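Long-range contacts in TRAP dicarboxylate transporter-DctP subunit (Desulfovibrio salexigens, PDB 4N6D), which probably captures a small organic acid or related solute in the periplasm and hands it to a TRAP-type membrane transporter: residues M153-V158 with A219-Y224; K165-R170 with V202-F207; S209-K214 with E272-S277; R223-T228 with I287-M292. One frame throughout, in Å; residues are numbered along the deposited sequence. Where two conformers were deposited one is given.

Contact 1 of 4, residues M153-V158 with A219-Y224; sequences MTKVPV and AEICRY
Tyr224 lies across the turn that leaves strand 151-154, and its side chain can be followed outward along Pro157. Tyr224 CB is 3.7 Å from Pro157 CA, and chi1 of -58°, with CG anti to the carbonyl carbon, sets Tyr224 CG near Pro157 CA and N. The two side chains lie side by side and point the same way. CD1 and CE1 then meet Pro157 CG, while on the other flank Tyr224 CD2 lies 3.4 Å from Lys155 O, near the ring plane. CZ, farther out, still has Pro157 CG and CD for neighbours. The outcome is a CH-pi contact: Pro157 CG stands 3.7 Å from the Tyr224 ring centroid, 13° off the normal. The backbones form an antiparallel hydrogen-bonded pair, with Thr154 N donating to Tyr224 O at 2.9 Å and Tyr224 N returning a longer bond of 3.3 Å to Thr154 O. Two residues, Arg223 and Tyr224, stand opposite the one residue Thr154, which defines a classic beta bulge. A water bridges the turn to the loop entering strand 224-226, donating to Lys155 O and Ile221 O and accepting from Arg223 N. Within the turn Thr154 OG1 donates to Val156 O at 2.7 Å from above the carbonyl plane. Beyond it, the Lys155 aliphatic chain runs beside Ile221 CG2, its ammonium bonded to Leu198 O.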
loop_
_atom_site.group_PDB
_atom_site.type_symbol
_atom_site.label_atom_id
_atom_site.label_comp_id
_atom_site.label_asym_id
_atom_site.label_seq_id
_atom_site.Cartn_x
_atom_site.Cartn_y
_atom_site.Cartn_z
ATOM N N MET A 153 4.962 -15.384 4.751
ATOM C CA MET A 153 5.373 -15.683 6.107
ATOM C C MET A 153 4.759 -17.025 6.490
ATOM O O MET A 153 3.533 -17.194 6.444
ATOM C CB MET A 153 4.869 -14.598 7.040
ATOM C CG MET A 153 5.505 -13.230 6.785
ATOM S SD MET A 153 4.556 -11.896 7.534
ATOM C CE MET A 153 3.308 -11.676 6.268
ATOM N N THR A 154 5.600 -17.977 6.875
ATOM C CA THR A 154 5.161 -19.366 6.984
ATOM C C THR A 154 5.722 -20.131 8.184
ATOM O O THR A 154 6.718 -19.732 8.788
ATOM C CB THR A 154 5.571 -20.166 5.721
ATOM O OG1 THR A 154 6.979 -20.018 5.500
ATOM C CG2 THR A 154 4.803 -19.698 4.490
ATOM N N LYS A 155 5.055 -21.231 8.516
ATOM C CA LYS A 155 5.460 -22.108 9.614
ATOM C C LYS A 155 6.699 -22.898 9.281
ATOM O O LYS A 155 7.524 -23.160 10.150
ATOM C CB LYS A 155 4.331 -23.089 9.956
ATOM C CG LYS A 155 3.059 -22.420 10.416
ATOM C CD LYS A 155 1.967 -23.427 10.767
ATOM C CE LYS A 155 2.430 -24.428 11.786
ATOM N NZ LYS A 155 1.323 -25.401 12.060
ATOM N N VAL A 156 6.787 -23.318 8.029
ATOM C CA VAL A 156 7.901 -24.101 7.518
ATOM C C VAL A 156 8.571 -23.283 6.402
ATOM O O VAL A 156 7.906 -22.551 5.667
ATOM C CB VAL A 156 7.397 -25.465 6.983
ATOM C CG1 VAL A 156 8.465 -26.193 6.171
ATOM C CG2 VAL A 156 6.906 -26.331 8.121
ATOM N N PRO A 157 9.896 -23.375 6.281
ATOM C CA PRO A 157 10.558 -22.472 5.323
ATOM C C PRO A 157 10.119 -22.673 3.872
ATOM O O PRO A 157 10.013 -23.811 3.412
ATOM C CB PRO A 157 12.044 -22.846 5.434
ATOM C CG PRO A 157 12.173 -23.687 6.646
ATOM C CD PRO A 157 10.847 -24.240 6.994
ATOM N N VAL A 158 9.849 -21.574 3.183
ATOM C CA VAL A 158 9.671 -21.587 1.732
ATOM C C VAL A 158 10.975 -21.064 1.134
ATOM O O VAL A 158 11.221 -19.858 1.131
ATOM C CB VAL A 158 8.465 -20.748 1.294
ATOM C CG1 VAL A 158 8.410 -20.640 -0.201
ATOM C CG2 VAL A 158 7.185 -21.375 1.830
ATOM N N ALA A 219 4.674 -13.782 14.222
ATOM C CA ALA A 219 6.000 -14.361 14.312
ATOM C C ALA A 219 6.064 -15.501 15.325
ATOM O O ALA A 219 6.958 -16.328 15.247
ATOM C CB ALA A 219 7.018 -13.308 14.673
ATOM N N GLU A 220 5.121 -15.563 16.269
ATOM C CA GLU A 220 5.151 -16.653 17.233
ATOM C C GLU A 220 4.985 -17.980 16.516
ATOM O O GLU A 220 5.565 -18.984 16.913
ATOM C CB GLU A 220 4.083 -16.513 18.317
ATOM C CG GLU A 220 4.196 -17.605 19.390
ATOM C CD GLU A 220 3.500 -17.246 20.675
ATOM O OE1 GLU A 220 2.647 -16.343 20.653
ATOM O OE2 GLU A 220 3.812 -17.874 21.711
ATOM N N ILE A 221 4.185 -17.959 15.459
ATOM C CA ILE A 221 3.835 -19.154 14.719
ATOM C C ILE A 221 4.626 -19.288 13.418
ATOM O O ILE A 221 5.082 -20.381 13.078
ATOM C CB ILE A 221 2.334 -19.140 14.385
ATOM C CG1 ILE A 221 1.514 -19.115 15.674
ATOM C CG2 ILE A 221 1.978 -20.343 13.530
ATOM C CD1 ILE A 221 0.031 -18.935 15.423
ATOM N N CYS A 222 4.797 -18.176 12.700
ATOM C CA CYS A 222 5.454 -18.196 11.395
ATOM C C CYS A 222 6.820 -17.581 11.529
ATOM O O CYS A 222 6.954 -16.366 11.501
ATOM C CB CYS A 222 4.673 -17.385 10.371
ATOM S SG CYS A 222 2.989 -17.974 10.146
ATOM N N ARG A 223 7.833 -18.429 11.641
ATOM C CA ARG A 223 9.180 -17.967 11.910
ATOM C C ARG A 223 10.108 -18.000 10.713
ATOM O O ARG A 223 11.314 -17.868 10.882
ATOM C CB ARG A 223 9.762 -18.806 13.047
ATOM C CG ARG A 223 8.897 -18.676 14.290
ATOM C CD ARG A 223 9.515 -19.235 15.526
ATOM N NE ARG A 223 8.537 -19.198 16.608
ATOM C CZ ARG A 223 8.806 -19.514 17.868
ATOM N NH1 ARG A 223 10.037 -19.866 18.216
ATOM N NH2 ARG A 223 7.844 -19.466 18.780
ATOM N N TYR A 224 9.537 -18.209 9.523
ATOM C CA TYR A 224 10.285 -18.175 8.265
ATOM C C TYR A 224 9.607 -17.192 7.329
ATOM O O TYR A 224 8.423 -17.324 6.993
ATOM C CB TYR A 224 10.382 -19.562 7.626
ATOM C CG TYR A 224 11.043 -20.520 8.561
ATOM C CD1 TYR A 224 12.425 -20.630 8.607
ATOM C CD2 TYR A 224 10.291 -21.290 9.447
ATOM C CE1 TYR A 224 13.051 -21.486 9.481
ATOM C CE2 TYR A 224 10.908 -22.148 10.334
ATOM C CZ TYR A 224 12.295 -22.231 10.349
ATOM O OH TYR A 224 12.946 -23.082 11.205
HETATM O O HOH W 1 7.669 -21.309 12.303
#

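Contact 2 of 4, residues K165-R170 with V202-F207; sequences KGLEVR and VVKGLF
Glu168, Arg170 and Lys204 bury the most surface where residues 165-170 meet 202-207. Glu168 and Lys204 run side by side, pointing the same way, and are joined at two levels. In the backbone, Lys204 N donates to Glu168 O at 2.7 Å. At the ends of the side chains, Lys204 NZ forms a salt bridge of 3.0 Å with Glu168 OE1, arriving from above the carboxylate plane, 59° out of it. The bend of the lysine at chi4 (61°) places NZ there, and the same ammonium also bonds Gly201 O. The aliphatic part of the lysine is used as well: Lys204 CD packs on Leu167 CD1 at 3.9 Å, the two chains crossing obliquely. Glu168 CB, for its part, rests against Val202 O.

Arg170 contributes chiefly through its backbone and CB. Arg170 N donates to Gly205 O at 2.9 Å, Arg170 O accepts from Phe207 N at 3.0 Å, and its CB touches Leu206 CB. Arg170 NE bonds Met189 O. Val169 CG1 lies 3.6 Å from Leu206 CA.

The short strand axes are inclined by 50°, and Arg170 and Leu206 make a single bridge. That bridge ties the short parallel pair 168-170 and 185-187 to strand 205-208, at the edge of the four-stranded sheet of a family 7 solute-binding protein.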
loop_
_atom_site.group_PDB
_atom_site.type_symbol
_atom_site.label_atom_id
_atom_site.label_comp_id
_atom_site.label_asym_id
_atom_site.label_seq_id
_atom_site.Cartn_x
_atom_site.Cartn_y
_atom_site.Cartn_z
ATOM N N LYS A 165 4.244 -25.547 -3.598
ATOM C CA LYS A 165 3.281 -26.416 -4.257
ATOM C C LYS A 165 2.313 -26.980 -3.251
ATOM O O LYS A 165 2.704 -27.688 -2.328
ATOM C CB LYS A 165 3.964 -27.572 -4.989
ATOM C CG LYS A 165 4.973 -27.146 -6.054
ATOM C CD LYS A 165 4.358 -26.287 -7.148
ATOM C CE LYS A 165 5.316 -26.152 -8.328
ATOM N NZ LYS A 165 4.860 -25.129 -9.295
ATOM N N GLY A 166 1.040 -26.660 -3.427
ATOM C CA GLY A 166 0.001 -27.194 -2.568
ATOM C C GLY A 166 -0.016 -26.591 -1.179
ATOM O O GLY A 166 -0.749 -27.065 -0.311
ATOM N N LEU A 167 0.760 -25.531 -0.965
ATOM C CA LEU A 167 0.863 -24.934 0.367
ATOM C C LEU A 167 -0.328 -24.030 0.640
ATOM O O LEU A 167 -0.581 -23.103 -0.124
ATOM C CB LEU A 167 2.138 -24.114 0.500
ATOM C CG LEU A 167 2.448 -23.661 1.927
ATOM C CD1 LEU A 167 2.827 -24.835 2.799
ATOM C CD2 LEU A 167 3.570 -22.647 1.909
ATOM N N GLU A 168 -1.038 -24.290 1.740
ATOM C CA GLU A 168 -2.180 -23.473 2.116
ATOM C C GLU A 168 -1.731 -22.150 2.745
ATOM O O GLU A 168 -1.043 -22.142 3.765
ATOM C CB GLU A 168 -3.064 -24.252 3.093
ATOM C CG GLU A 168 -3.678 -25.511 2.509
ATOM C CD GLU A 168 -2.781 -26.757 2.584
ATOM O OE1 GLU A 168 -1.619 -26.690 3.055
ATOM O OE2 GLU A 168 -3.264 -27.824 2.150
ATOM N N VAL A 169 -2.088 -21.023 2.120
ATOM C CA VAL A 169 -1.641 -19.702 2.578
ATOM C C VAL A 169 -2.808 -18.716 2.586
ATOM O O VAL A 169 -3.576 -18.637 1.638
ATOM C CB VAL A 169 -0.537 -19.122 1.660
ATOM C CG1 VAL A 169 -0.097 -17.746 2.132
ATOM C CG2 VAL A 169 0.681 -20.068 1.578
ATOM N N ARG A 170 -2.959 -17.991 3.678
ATOM C CA ARG A 170 -4.012 -17.010 3.799
ATOM C C ARG A 170 -3.741 -15.856 2.850
ATOM O O ARG A 170 -2.658 -15.252 2.854
ATOM C CB ARG A 170 -4.060 -16.510 5.233
ATOM C CG ARG A 170 -5.317 -15.785 5.587
ATOM C CD ARG A 170 -5.125 -14.301 5.526
ATOM N NE ARG A 170 -6.335 -13.612 5.977
ATOM C CZ ARG A 170 -6.488 -12.294 5.966
ATOM N NH1 ARG A 170 -5.499 -11.521 5.544
ATOM N NH2 ARG A 170 -7.628 -11.755 6.382
ATOM N N VAL A 202 -4.757 -25.609 8.841
ATOM C CA VAL A 202 -5.731 -25.133 7.855
ATOM C C VAL A 202 -5.121 -24.126 6.867
ATOM O O VAL A 202 -5.407 -24.159 5.667
ATOM C CB VAL A 202 -6.950 -24.519 8.548
ATOM C CG1 VAL A 202 -7.884 -23.884 7.531
ATOM C CG2 VAL A 202 -7.678 -25.593 9.352
ATOM N N VAL A 203 -4.310 -23.205 7.371
ATOM C CA VAL A 203 -3.320 -22.554 6.522
ATOM C C VAL A 203 -1.974 -22.768 7.187
ATOM O O VAL A 203 -1.912 -23.106 8.372
ATOM C CB VAL A 203 -3.585 -21.050 6.268
ATOM C CG1 VAL A 203 -4.876 -20.872 5.472
ATOM C CG2 VAL A 203 -3.640 -20.276 7.567
ATOM N N LYS A 204 -0.907 -22.581 6.425
ATOM C CA LYS A 204 0.431 -22.820 6.940
ATOM C C LYS A 204 1.279 -21.561 6.771
ATOM O O LYS A 204 2.486 -21.600 6.940
ATOM C CB LYS A 204 1.054 -24.024 6.241
ATOM C CG LYS A 204 0.261 -25.338 6.471
ATOM C CD LYS A 204 0.903 -26.515 5.753
ATOM C CE LYS A 204 0.251 -27.837 6.117
ATOM N NZ LYS A 204 -1.183 -27.896 5.746
ATOM N N GLY A 205 0.622 -20.448 6.453
ATOM C CA GLY A 205 1.282 -19.154 6.415
ATOM C C GLY A 205 0.336 -18.082 5.915
ATOM O O GLY A 205 -0.856 -18.333 5.713
ATOM N N LEU A 206 0.859 -16.882 5.724
ATOM C CA LEU A 206 0.052 -15.819 5.158
ATOM C C LEU A 206 0.859 -14.929 4.236
ATOM O O LEU A 206 2.086 -14.908 4.283
ATOM C CB LEU A 206 -0.648 -15.002 6.249
ATOM C CG LEU A 206 0.161 -14.060 7.137
ATOM C CD1 LEU A 206 -0.793 -13.174 7.909
ATOM C CD2 LEU A 206 1.037 -14.804 8.099
ATOM N N PHE A 207 0.139 -14.216 3.380
ATOM C CA PHE A 207 0.732 -13.357 2.366
ATOM C C PHE A 207 0.304 -11.949 2.729
ATOM O O PHE A 207 -0.878 -11.564 2.564
ATOM C CB PHE A 207 0.181 -13.753 1.005
ATOM C CG PHE A 207 1.130 -13.533 -0.155
ATOM C CD1 PHE A 207 2.196 -12.649 -0.085
ATOM C CD2 PHE A 207 0.898 -14.205 -1.343
ATOM C CE1 PHE A 207 3.049 -12.467 -1.207
ATOM C CE2 PHE A 207 1.724 -14.032 -2.449
ATOM C CZ PHE A 207 2.804 -13.162 -2.376
#

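Contact 3 of 4, residues S209-K214 with E272-S277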
loop_
_atom_site.group_PDB
_atom_site.type_symbol
_atom_site.label_atom_id
_atom_site.label_comp_id
_atom_site.label_asym_id
_atom_site.label_seq_id
_atom_site.Cartn_x
_atom_site.Cartn_y
_atom_site.Cartn_z
ATOM N N SER A 209 2.159 -7.849 4.440
ATOM C CA SER A 209 3.385 -7.146 4.748
ATOM C C SER A 209 3.932 -7.604 6.106
ATOM O O SER A 209 3.200 -8.103 6.963
ATOM C CB SER A 209 3.230 -5.625 4.676
ATOM O OG SER A 209 2.181 -5.176 5.478
ATOM N N PHE A 210 5.233 -7.444 6.276
ATOM C CA PHE A 210 5.947 -7.967 7.441
ATOM C C PHE A 210 5.540 -7.337 8.767
ATOM O O PHE A 210 5.839 -7.905 9.820
ATOM C CB PHE A 210 7.466 -7.783 7.277
ATOM C CG PHE A 210 8.136 -8.753 6.320
ATOM C CD1 PHE A 210 7.682 -10.050 6.158
ATOM C CD2 PHE A 210 9.250 -8.358 5.602
ATOM C CE1 PHE A 210 8.326 -10.941 5.287
ATOM C CE2 PHE A 210 9.898 -9.226 4.739
ATOM C CZ PHE A 210 9.450 -10.526 4.583
ATOM N N GLU A 211 4.860 -6.187 8.771
ATOM C CA GLU A 211 4.544 -5.599 10.071
ATOM C C GLU A 211 3.650 -6.511 10.921
ATOM O O GLU A 211 3.607 -6.372 12.143
ATOM C CB GLU A 211 3.929 -4.193 9.964
ATOM C CG GLU A 211 2.466 -4.163 9.790
ATOM C CD GLU A 211 2.097 -4.295 8.371
ATOM O OE1 GLU A 211 3.026 -4.557 7.566
ATOM O OE2 GLU A 211 0.898 -4.111 8.066
ATOM N N VAL A 212 2.929 -7.431 10.287
ATOM C CA VAL A 212 2.001 -8.283 11.038
ATOM C C VAL A 212 2.754 -9.258 11.954
ATOM O O VAL A 212 2.187 -9.826 12.884
ATOM C CB VAL A 212 1.048 -9.074 10.103
ATOM C CG1 VAL A 212 0.220 -8.122 9.248
ATOM C CG2 VAL A 212 1.823 -10.029 9.224
ATOM N N LEU A 213 4.035 -9.458 11.677
ATOM C CA LEU A 213 4.839 -10.370 12.485
ATOM C C LEU A 213 4.879 -9.943 13.947
ATOM O O LEU A 213 4.819 -10.789 14.850
ATOM C CB LEU A 213 6.255 -10.493 11.900
ATOM C CG LEU A 213 6.269 -11.337 10.617
ATOM C CD1 LEU A 213 7.582 -11.175 9.875
ATOM C CD2 LEU A 213 5.961 -12.835 10.913
ATOM N N LYS A 214 4.969 -8.632 14.170
ATOM C CA LYS A 214 4.887 -8.045 15.500
ATOM C C LYS A 214 3.472 -7.571 15.825
ATOM O O LYS A 214 2.945 -7.893 16.875
ATOM C CB LYS A 214 5.828 -6.850 15.644
ATOM C CG LYS A 214 5.763 -6.204 17.016
ATOM C CD LYS A 214 6.727 -5.036 17.161
ATOM C CE LYS A 214 6.592 -4.401 18.550
ATOM N NZ LYS A 214 7.491 -3.223 18.686
ATOM N N GLU A 272 10.245 1.917 8.357
ATOM C CA GLU A 272 10.860 1.817 9.685
ATOM C C GLU A 272 10.029 0.923 10.609
ATOM O O GLU A 272 10.564 0.181 11.427
ATOM C CB GLU A 272 11.041 3.215 10.271
ATOM C CG GLU A 272 11.630 3.253 11.689
ATOM C CD GLU A 272 13.049 2.716 11.787
ATOM O OE1 GLU A 272 13.798 2.739 10.777
ATOM O OE2 GLU A 272 13.417 2.273 12.898
ATOM N N HIS A 273 8.717 0.987 10.453
ATOM C CA HIS A 273 7.800 0.158 11.224
ATOM C C HIS A 273 8.004 -1.323 10.889
ATOM O O HIS A 273 7.960 -2.182 11.788
ATOM C CB HIS A 273 6.366 0.608 10.942
ATOM C CG HIS A 273 5.338 -0.084 11.770
ATOM N ND1 HIS A 273 5.265 0.063 13.140
ATOM C CD2 HIS A 273 4.339 -0.931 11.428
ATOM C CE1 HIS A 273 4.268 -0.668 13.602
ATOM N NE2 HIS A 273 3.695 -1.290 12.585
ATOM N N VAL A 274 8.235 -1.628 9.610
ATOM C CA VAL A 274 8.615 -2.983 9.213
ATOM C C VAL A 274 9.943 -3.368 9.824
ATOM O O VAL A 274 10.081 -4.467 10.363
ATOM C CB VAL A 274 8.666 -3.140 7.670
ATOM C CG1 VAL A 274 9.414 -4.384 7.255
ATOM C CG2 VAL A 274 7.273 -3.202 7.142
ATOM N N LYS A 275 10.923 -2.468 9.770
ATOM C CA LYS A 275 12.227 -2.776 10.325
ATOM C C LYS A 275 12.105 -3.121 11.817
ATOM O O LYS A 275 12.698 -4.097 12.293
ATOM C CB LYS A 275 13.188 -1.611 10.099
ATOM C CG LYS A 275 14.596 -1.883 10.555
ATOM C CD LYS A 275 15.557 -0.787 10.087
ATOM C CE LYS A 275 16.998 -1.106 10.512
ATOM N NZ LYS A 275 17.922 0.015 10.218
ATOM N N ARG A 276 11.324 -2.341 12.553
ATOM C CA ARG A 276 11.103 -2.623 13.968
ATOM C C ARG A 276 10.388 -3.947 14.222
ATOM O O ARG A 276 10.698 -4.658 15.206
ATOM C CB ARG A 276 10.352 -1.456 14.619
ATOM C CG ARG A 276 11.218 -0.228 14.651
ATOM C CD ARG A 276 10.560 0.996 15.249
ATOM N NE ARG A 276 11.495 2.125 15.206
ATOM C CZ ARG A 276 11.181 3.375 15.532
ATOM N NH1 ARG A 276 9.949 3.675 15.938
ATOM N NH2 ARG A 276 12.099 4.330 15.452
ATOM N N SER A 277 9.440 -4.284 13.351
ATOM C CA SER A 277 8.685 -5.531 13.465
ATOM C C SER A 277 9.637 -6.707 13.345
ATOM O O SER A 277 9.616 -7.636 14.156
ATOM C CB SER A 277 7.595 -5.618 12.383
ATOM O OG SER A 277 6.916 -6.870 12.412
#
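Phe210 O is gripped by two donors that reach it from opposite faces of its carbonyl plane: Leu213 N, three residues on in the same segment, and Ser277 OG of helix 249-285, at 3.0 Å. The serine was deposited in two conformers, and its bonds are those of the one given. In it the hydroxyl is donor and acceptor at once, for Lys214 N points to Ser277 OG at 3.2 Å with a bent N-H...O angle of 136°. With OG anti to its backbone N (chi1 175°), Ser277 reaches from the long helix toward the segment that leads into the short helix 212-215, where Lys214 CB packs against Ser277 OG at 3.4 Å.

Apolar contacts flank this polar link. Val274 CG1 touches Phe210 CB at 3.9 Å and lies at the edge of the phenyl ring. Glu211 CB rests 3.6 Å from His273 CD2, with carboxylate and ring planes 49° apart, while His273 NE2 is bonded to Asp215 OD2, just past the segment.

In this conformer, then, one hydroxyl gives to the carbonyl of Phe210, before the short helix, and takes from the N-H of Lys214, on it, a directional link that would add to the packing between turn and long helix.

Contact 4 of 4, residues R223-T228 with I287-M292; sequences RYETET and IEMIKM
Glu225 and its neighbours pair with residues 287-292 first of all through a ladder of backbone hydrogen bonds between parallel strands. Glu288 N donates to Arg223 O, Glu225 N to Glu288 O, Ile290 N to Glu225 O at 2.8 Å, and Glu227 N to Ile290 O at 2.8 Å. Close CA-H...O contacts accompany them, among them Thr226 CA to Ile290 O.

Side-chain packing follows on both faces. On the face of Glu225 and Met289, Met289 SD lies 3.9 Å from Glu225 CG. The Glu225 side chain also crosses that of Ile287 at about a right angle: its CG meets Ile287 CD1, and Glu225 OE2 lies 3.4 Å from Ile287 CG2. On the face of Tyr224, Thr226 and Ile290, Ile290 CD1 approaches Tyr224 CB. Past the strands, Met292 CE reaches Thr228 CG2 at 3.5 Å, the two side chains lying alongside, and also meets Thr226 CG2.

Polar side chains add less. Glu288 OE1 lies in the plane of the Tyr224 ring, 3.5 Å from Tyr224 CE1, while its other oxygen is salt-bridged to Arg159. Glu227 OE1 and Lys291 NZ form only a long salt bridge, 4.0 Å. A water joins Glu227 O to Met292 N.

Strand 288-290 is outermost in the four-stranded sheet, and strand 224-226 separates it from strand 151-154. Helix 249-285 lies against the Ile287 and Met289 side, touching both through Leu278.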
loop_
_atom_site.group_PDB
_atom_site.type_symbol
_atom_site.label_atom_id
_atom_site.label_comp_id
_atom_site.label_asym_id
_atom_site.label_seq_id
_atom_site.Cartn_x
_atom_site.Cartn_y
_atom_site.Cartn_z
ATOM N N ARG A 223 7.833 -18.429 11.641
ATOM C CA ARG A 223 9.180 -17.967 11.910
ATOM C C ARG A 223 10.108 -18.000 10.713
ATOM O O ARG A 223 11.314 -17.868 10.882
ATOM C CB ARG A 223 9.762 -18.806 13.047
ATOM C CG ARG A 223 8.897 -18.676 14.290
ATOM C CD ARG A 223 9.515 -19.235 15.526
ATOM N NE ARG A 223 8.537 -19.198 16.608
ATOM C CZ ARG A 223 8.806 -19.514 17.868
ATOM N NH1 ARG A 223 10.037 -19.866 18.216
ATOM N NH2 ARG A 223 7.844 -19.466 18.780
ATOM N N TYR A 224 9.537 -18.209 9.523
ATOM C CA TYR A 224 10.285 -18.175 8.265
ATOM C C TYR A 224 9.607 -17.192 7.329
ATOM O O TYR A 224 8.423 -17.324 6.993
ATOM C CB TYR A 224 10.382 -19.562 7.626
ATOM C CG TYR A 224 11.043 -20.520 8.561
ATOM C CD1 TYR A 224 12.425 -20.630 8.607
ATOM C CD2 TYR A 224 10.291 -21.290 9.447
ATOM C CE1 TYR A 224 13.051 -21.486 9.481
ATOM C CE2 TYR A 224 10.908 -22.148 10.334
ATOM C CZ TYR A 224 12.295 -22.231 10.349
ATOM O OH TYR A 224 12.946 -23.082 11.205
ATOM N N GLU A 225 10.366 -16.173 6.947
ATOM C CA GLU A 225 9.815 -15.045 6.232
ATOM C C GLU A 225 10.519 -14.969 4.880
ATOM O O GLU A 225 11.724 -14.664 4.808
ATOM C CB GLU A 225 10.048 -13.756 7.019
ATOM C CG GLU A 225 10.126 -13.920 8.544
ATOM C CD GLU A 225 8.889 -14.558 9.177
ATOM O OE1 GLU A 225 7.852 -14.696 8.491
ATOM O OE2 GLU A 225 8.962 -14.940 10.384
ATOM N N THR A 226 9.777 -15.242 3.815
ATOM C CA THR A 226 10.358 -15.217 2.468
ATOM C C THR A 226 10.034 -13.906 1.770
ATOM O O THR A 226 8.868 -13.599 1.518
ATOM C CB THR A 226 9.856 -16.413 1.658
ATOM O OG1 THR A 226 10.258 -17.614 2.338
ATOM C CG2 THR A 226 10.454 -16.400 0.251
ATOM N N GLU A 227 11.068 -13.129 1.482
ATOM C CA GLU A 227 10.896 -11.794 0.927
ATOM C C GLU A 227 10.764 -11.863 -0.590
ATOM O O GLU A 227 11.738 -11.885 -1.345
ATOM C CB GLU A 227 12.040 -10.865 1.339
ATOM C CG GLU A 227 11.688 -9.379 1.155
ATOM C CD GLU A 227 12.749 -8.424 1.683
ATOM O OE1 GLU A 227 13.951 -8.760 1.558
ATOM O OE2 GLU A 227 12.372 -7.351 2.236
ATOM N N THR A 228 9.525 -11.946 -1.027
ATOM C CA THR A 228 9.192 -11.985 -2.443
ATOM C C THR A 228 8.951 -10.586 -3.020
ATOM O O THR A 228 8.982 -10.411 -4.246
ATOM C CB THR A 228 7.914 -12.789 -2.666
ATOM O OG1 THR A 228 6.868 -12.245 -1.848
ATOM C CG2 THR A 228 8.118 -14.250 -2.324
ATOM N N ILE A 287 13.384 -15.477 14.091
ATOM C CA ILE A 287 12.870 -15.663 12.760
ATOM C C ILE A 287 14.024 -15.626 11.777
ATOM O O ILE A 287 15.094 -15.076 12.062
ATOM C CB ILE A 287 11.805 -14.589 12.393
ATOM C CG1 ILE A 287 12.397 -13.186 12.444
ATOM C CG2 ILE A 287 10.595 -14.694 13.322
ATOM C CD1 ILE A 287 11.656 -12.173 11.595
ATOM N N GLU A 288 13.794 -16.222 10.610
ATOM C CA GLU A 288 14.793 -16.266 9.552
ATOM C C GLU A 288 14.240 -15.587 8.310
ATOM O O GLU A 288 13.117 -15.862 7.901
ATOM C CB GLU A 288 15.172 -17.714 9.217
ATOM C CG GLU A 288 16.196 -17.808 8.094
ATOM C CD GLU A 288 16.484 -19.228 7.646
ATOM O OE1 GLU A 288 16.077 -20.181 8.348
ATOM O OE2 GLU A 288 17.127 -19.380 6.579
ATOM N N MET A 289 15.044 -14.706 7.726
ATOM C CA MET A 289 14.701 -14.052 6.466
ATOM C C MET A 289 15.257 -14.857 5.306
ATOM O O MET A 289 16.429 -15.207 5.283
ATOM C CB MET A 289 15.268 -12.638 6.422
ATOM C CG MET A 289 14.952 -11.790 7.630
ATOM S SD MET A 289 13.191 -11.568 7.938
ATOM C CE MET A 289 12.653 -10.806 6.387
ATOM N N ILE A 290 14.403 -15.133 4.333
ATOM C CA ILE A 290 14.764 -15.957 3.191
ATOM C C ILE A 290 14.534 -15.215 1.872
ATOM O O ILE A 290 13.564 -14.480 1.739
ATOM C CB ILE A 290 13.910 -17.229 3.177
ATOM C CG1 ILE A 290 14.157 -18.033 4.452
ATOM C CG2 ILE A 290 14.241 -18.063 1.934
ATOM C CD1 ILE A 290 13.186 -19.181 4.652
ATOM N N LYS A 291 15.452 -15.393 0.921
ATOM C CA LYS A 291 15.242 -14.953 -0.455
ATOM C C LYS A 291 15.277 -16.154 -1.369
ATOM O O LYS A 291 16.115 -17.038 -1.212
ATOM C CB LYS A 291 16.328 -13.967 -0.893
ATOM C CG LYS A 291 16.280 -12.617 -0.199
ATOM C CD LYS A 291 17.422 -11.713 -0.693
ATOM C CE LYS A 291 17.415 -10.321 -0.054
ATOM N NZ LYS A 291 17.603 -10.352 1.416
ATOM N N MET A 292 14.364 -16.196 -2.328
ATOM C CA MET A 292 14.413 -17.246 -3.342
ATOM C C MET A 292 15.477 -16.933 -4.392
ATOM O O MET A 292 15.947 -15.799 -4.505
ATOM C CB MET A 292 13.044 -17.415 -3.997
ATOM C CG MET A 292 11.963 -17.923 -3.016
ATOM S SD MET A 292 10.537 -18.515 -3.945
ATOM C CE MET A 292 9.299 -17.409 -3.333
HETATM O O HOH W 2 12.333 -14.126 -2.781
HETATM O O HOH W 3 15.335 -11.621 2.678
#

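Overall arrangement
Contacts 1, 2 and 4 all reach one mixed four-stranded sheet, ordered 205-208, 151-154, 224-226, 288-290, whereas contact 3 sets the turn and short helix after strand 205-208 against helix 249-285. Contacts 1 and 4 are closest, their centres 8 Å apart, and share Arg223 and Tyr224; contacts 2 and 3 are farthest, with centres 20 Å apart. Along the chain contact 2 is nested within the loop closed by contact 1, while contact 3 alternates with contacts 1 and 4. Phe210 of contact 3 packs on Glu225 and Met289 of contact 4, so the turn before helix 212-215 also meets the sheet, all within the family 7 solute-binding range.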